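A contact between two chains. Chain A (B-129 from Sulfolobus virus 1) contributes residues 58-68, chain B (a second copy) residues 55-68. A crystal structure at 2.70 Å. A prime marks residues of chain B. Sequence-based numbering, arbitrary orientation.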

# COMPACT_ATOMS: atom_id res chain seq x y z
N ASP A 58 -5.52 6.63 -6.88
CA ASP A 58 -5.66 6.13 -8.26
C ASP A 58 -4.94 4.79 -8.48
O ASP A 58 -5.21 4.09 -9.45
CB ASP A 58 -5.13 7.17 -9.25
CG ASP A 58 -5.95 8.44 -9.26
OD1 ASP A 58 -7.17 8.37 -8.98
OD2 ASP A 58 -5.39 9.52 -9.55
N GLU A 59 -4.02 4.46 -7.57
CA GLU A 59 -3.27 3.20 -7.60
C GLU A 59 -3.87 2.14 -6.66
O GLU A 59 -3.33 1.04 -6.54
CB GLU A 59 -1.82 3.46 -7.20
CG GLU A 59 -1.03 4.34 -8.16
CD GLU A 59 0.30 4.80 -7.59
OE1 GLU A 59 0.79 4.19 -6.62
OE2 GLU A 59 0.87 5.78 -8.13
N SER A 60 -4.96 2.48 -5.98
CA SER A 60 -5.52 1.64 -4.91
C SER A 60 -6.18 0.37 -5.44
O SER A 60 -6.02 -0.70 -4.86
CB SER A 60 -6.53 2.44 -4.08
OG SER A 60 -5.89 3.49 -3.38
N SER A 61 -6.95 0.51 -6.52
CA SER A 61 -7.56 -0.63 -7.20
C SER A 61 -6.53 -1.72 -7.50
O SER A 61 -6.80 -2.91 -7.32
CB SER A 61 -8.22 -0.19 -8.51
OG SER A 61 -9.04 -1.21 -9.04
N TYR A 62 -5.35 -1.30 -7.95
CA TYR A 62 -4.25 -2.21 -8.25
C TYR A 62 -3.71 -2.89 -6.99
O TYR A 62 -3.46 -4.10 -6.98
CB TYR A 62 -3.11 -1.47 -8.95
CG TYR A 62 -1.89 -2.33 -9.18
CD1 TYR A 62 -1.78 -3.11 -10.32
CD2 TYR A 62 -0.86 -2.37 -8.25
CE1 TYR A 62 -0.67 -3.91 -10.54
CE2 TYR A 62 0.26 -3.17 -8.46
CZ TYR A 62 0.35 -3.94 -9.61
OH TYR A 62 1.45 -4.73 -9.82
N LEU A 63 -3.54 -2.09 -5.94
CA LEU A 63 -2.96 -2.55 -4.67
C LEU A 63 -3.82 -3.64 -4.02
O LEU A 63 -3.29 -4.65 -3.57
CB LEU A 63 -2.80 -1.35 -3.73
CG LEU A 63 -1.94 -1.52 -2.47
CD1 LEU A 63 -1.17 -0.23 -2.16
CD2 LEU A 63 -2.79 -1.94 -1.28
N TYR A 64 -5.13 -3.42 -3.98
CA TYR A 64 -6.05 -4.39 -3.37
C TYR A 64 -6.36 -5.59 -4.26
O TYR A 64 -6.78 -6.64 -3.77
CB TYR A 64 -7.34 -3.68 -2.93
CG TYR A 64 -7.13 -2.88 -1.67
CD1 TYR A 64 -6.92 -3.53 -0.45
CD2 TYR A 64 -7.10 -1.49 -1.69
CE1 TYR A 64 -6.70 -2.81 0.71
CE2 TYR A 64 -6.88 -0.76 -0.53
CZ TYR A 64 -6.68 -1.43 0.67
OH TYR A 64 -6.47 -0.71 1.82
N ARG A 65 -6.14 -5.44 -5.57
CA ARG A 65 -6.18 -6.57 -6.49
C ARG A 65 -4.88 -7.38 -6.41
O ARG A 65 -4.89 -8.60 -6.59
CB ARG A 65 -6.43 -6.10 -7.92
CG ARG A 65 -7.90 -5.78 -8.19
CD ARG A 65 -8.16 -5.31 -9.61
NE ARG A 65 -7.69 -6.27 -10.62
CZ ARG A 65 -6.77 -6.02 -11.55
NH1 ARG A 65 -6.19 -4.83 -11.67
NH2 ARG A 65 -6.43 -6.99 -12.40
N LEU A 66 -3.76 -6.70 -6.14
CA LEU A 66 -2.48 -7.37 -5.89
C LEU A 66 -2.58 -8.25 -4.64
O LEU A 66 -2.19 -9.42 -4.66
CB LEU A 66 -1.36 -6.35 -5.71
CG LEU A 66 0.01 -6.87 -5.23
CD1 LEU A 66 0.53 -7.96 -6.15
CD2 LEU A 66 1.01 -5.73 -5.13
N LEU A 67 -3.09 -7.66 -3.56
CA LEU A 67 -3.21 -8.36 -2.27
C LEU A 67 -4.18 -9.53 -2.35
O LEU A 67 -3.93 -10.59 -1.77
CB LEU A 67 -3.67 -7.38 -1.18
CG LEU A 67 -2.71 -6.22 -0.88
CD1 LEU A 67 -3.36 -5.22 0.07
CD2 LEU A 67 -1.40 -6.72 -0.32
N ALA A 68 -5.30 -9.34 -3.05
CA ALA A 68 -6.28 -10.41 -3.27
C ALA A 68 -5.67 -11.59 -4.03
O ALA A 68 -5.95 -12.75 -3.70
CB ALA A 68 -7.49 -9.87 -4.02
N GLN B 55 -7.57 -8.15 8.40
CA GLN B 55 -6.36 -8.92 8.10
C GLN B 55 -5.54 -8.24 7.00
O GLN B 55 -4.34 -8.45 6.89
CB GLN B 55 -6.70 -10.37 7.72
CG GLN B 55 -7.28 -10.57 6.31
CD GLN B 55 -8.79 -10.44 6.25
OE1 GLN B 55 -9.43 -9.92 7.16
NE2 GLN B 55 -9.38 -10.93 5.15
N LEU B 56 -6.21 -7.41 6.19
CA LEU B 56 -5.55 -6.65 5.12
C LEU B 56 -4.71 -5.47 5.63
O LEU B 56 -3.84 -4.98 4.91
CB LEU B 56 -6.58 -6.14 4.11
CG LEU B 56 -7.22 -7.18 3.19
CD1 LEU B 56 -8.26 -6.53 2.29
CD2 LEU B 56 -6.17 -7.91 2.36
N LEU B 57 -4.97 -5.02 6.86
CA LEU B 57 -4.37 -3.78 7.39
C LEU B 57 -2.84 -3.75 7.42
O LEU B 57 -2.23 -2.76 7.00
CB LEU B 57 -4.91 -3.46 8.79
CG LEU B 57 -6.18 -2.61 8.83
CD1 LEU B 57 -6.83 -2.67 10.20
CD2 LEU B 57 -5.87 -1.17 8.43
N ASP B 58 -2.22 -4.82 7.92
CA ASP B 58 -0.76 -4.89 8.05
C ASP B 58 -0.02 -4.70 6.72
O ASP B 58 1.05 -4.09 6.68
CB ASP B 58 -0.33 -6.23 8.66
CG ASP B 58 -0.12 -6.16 10.17
OD1 ASP B 58 -0.06 -5.05 10.73
OD2 ASP B 58 -0.02 -7.24 10.80
N GLU B 59 -0.60 -5.23 5.65
CA GLU B 59 0.06 -5.31 4.35
C GLU B 59 -0.21 -4.10 3.47
O GLU B 59 0.69 -3.64 2.76
CB GLU B 59 -0.39 -6.58 3.64
CG GLU B 59 0.47 -6.96 2.45
CD GLU B 59 0.05 -8.28 1.82
OE1 GLU B 59 -1.03 -8.80 2.16
OE2 GLU B 59 0.81 -8.80 0.97
N SER B 60 -1.44 -3.60 3.50
CA SER B 60 -1.79 -2.38 2.76
C SER B 60 -1.10 -1.16 3.37
O SER B 60 -0.69 -0.25 2.65
CB SER B 60 -3.31 -2.19 2.69
OG SER B 60 -3.93 -2.48 3.93
N SER B 61 -0.98 -1.14 4.70
CA SER B 61 -0.18 -0.12 5.39
C SER B 61 1.24 -0.09 4.83
O SER B 61 1.78 0.97 4.54
CB SER B 61 -0.14 -0.41 6.90
OG SER B 61 0.81 0.42 7.56
N TYR B 62 1.82 -1.28 4.68
CA TYR B 62 3.16 -1.44 4.12
C TYR B 62 3.27 -0.90 2.70
O TYR B 62 4.13 -0.06 2.40
CB TYR B 62 3.57 -2.91 4.14
CG TYR B 62 4.93 -3.16 3.54
CD1 TYR B 62 5.07 -3.56 2.22
CD2 TYR B 62 6.08 -2.99 4.31
CE1 TYR B 62 6.32 -3.78 1.67
CE2 TYR B 62 7.34 -3.21 3.76
CZ TYR B 62 7.45 -3.61 2.44
OH TYR B 62 8.69 -3.83 1.89
N LEU B 63 2.40 -1.39 1.82
CA LEU B 63 2.43 -1.02 0.40
C LEU B 63 2.14 0.46 0.17
O LEU B 63 2.80 1.10 -0.66
CB LEU B 63 1.44 -1.87 -0.41
CG LEU B 63 1.85 -3.33 -0.63
CD1 LEU B 63 0.68 -4.14 -1.18
CD2 LEU B 63 3.05 -3.43 -1.56
N TYR B 64 1.17 1.00 0.89
CA TYR B 64 0.87 2.44 0.81
C TYR B 64 2.07 3.29 1.24
O TYR B 64 2.30 4.37 0.70
CB TYR B 64 -0.37 2.81 1.64
CG TYR B 64 -1.68 2.60 0.91
CD1 TYR B 64 -2.69 1.81 1.45
CD2 TYR B 64 -1.90 3.19 -0.33
CE1 TYR B 64 -3.89 1.62 0.78
CE2 TYR B 64 -3.09 3.00 -1.01
CZ TYR B 64 -4.08 2.21 -0.46
OH TYR B 64 -5.26 2.03 -1.14
N ARG B 65 2.84 2.78 2.21
CA ARG B 65 4.06 3.45 2.66
C ARG B 65 5.24 3.21 1.72
O ARG B 65 6.11 4.07 1.59
CB ARG B 65 4.41 3.01 4.09
CG ARG B 65 3.47 3.59 5.13
CD ARG B 65 3.59 2.89 6.48
NE ARG B 65 4.97 2.87 6.96
CZ ARG B 65 5.69 1.77 7.22
NH1 ARG B 65 5.17 0.55 7.08
NH2 ARG B 65 6.94 1.90 7.65
N LEU B 66 5.27 2.04 1.08
CA LEU B 66 6.29 1.75 0.07
C LEU B 66 6.14 2.70 -1.11
O LEU B 66 7.09 3.37 -1.50
CB LEU B 66 6.18 0.30 -0.42
CG LEU B 66 7.14 -0.12 -1.54
CD1 LEU B 66 8.58 -0.09 -1.06
CD2 LEU B 66 6.78 -1.50 -2.06
N LEU B 67 4.93 2.74 -1.67
CA LEU B 67 4.62 3.62 -2.80
C LEU B 67 4.79 5.10 -2.43
O LEU B 67 5.15 5.91 -3.29
CB LEU B 67 3.19 3.38 -3.30
CG LEU B 67 2.89 2.00 -3.88
CD1 LEU B 67 1.45 1.91 -4.34
CD2 LEU B 67 3.84 1.66 -5.03
N ALA B 68 4.53 5.44 -1.17
CA ALA B 68 4.75 6.79 -0.66
C ALA B 68 6.24 7.15 -0.71
O ALA B 68 6.61 8.19 -1.25
CB ALA B 68 4.23 6.91 0.76

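Two copies of B-129 meet here through helices that run in roughly opposing directions, 136° between their N-to-C vectors, with axes 10.8 Å apart at closest approach. The register follows: Glu59 lies near Leu67′, Leu63 near Ser60′, and Leu67 near Leu56′. About 601 Å² is buried in total, most of it on leucine and tyrosine residues.

Asp58 stays clear of the partner. Glu59, just before the helix, directs its side chain toward chain B, where OE1 comes to 3.3 Å from Leu67′ CD1, a carboxylate oxygen against a methyl group with no polar partner in that pair. Ser60 makes the one hydrogen bond of the contact: Tyr64′ OH donates to Ser60 OG at 2.7 Å. The bond runs close to the plane of the Tyr64′ ring, as expected for a phenol hydroxyl.

Ser61 points away, and Tyr62, though its end swings nearer, remains out of contact. Leu63 is the central knob, seated among Ser60′, Leu63′, Tyr64′ and Leu67′. Leu63 CD1 does much of the work: it lies 3.5 Å from Leu63′ CB and 4.0 Å from Leu67′ CD1, and it sits over one face of the Tyr64′ ring, 3.9 Å from the centroid and only 12° off the normal, a CH-pi contact. CD2 of Leu63 turns to Ser60′, 4.0 Å from its CB. Tyr64′ is thus held at its hydroxyl by Ser60 and covered on one face by Leu63, one helical turn further on.

Tyr64 leaves its backbone sideways, but its ring reaches the partner. Tyr64 CE2 is 3.3 Å from Tyr64′ OH, Tyr64 OH is 3.6 Å from Ser60′ CB, and Tyr64 CD1 is 4.3 Å from Leu56′ CD1. The two tyrosines also touch through carbon, Tyr64 CE2 to Tyr64′ CE1 at 4.0 Å. Ser60′ can present its CB here while its own hydroxyl is satisfied within chain B, Ser60′ OG donating to Leu56′ O at 2.7 Å.

Arg65 is out of reach. Leu66 contributes a lighter apolar contact, CD2 to Leu63′ CD1 at 4.3 Å. Leu67, the most heavily covered residue of the contact, closes this end: its CD2 packs 3.4 Å from Leu63′ CD1 and lies a very short 3.0 Å from Glu59′ CD, while its CD1 is 4.0 Å from Ser60′ CB and its CB 4.4 Å from Leu56′ CD2. Ala68 points away.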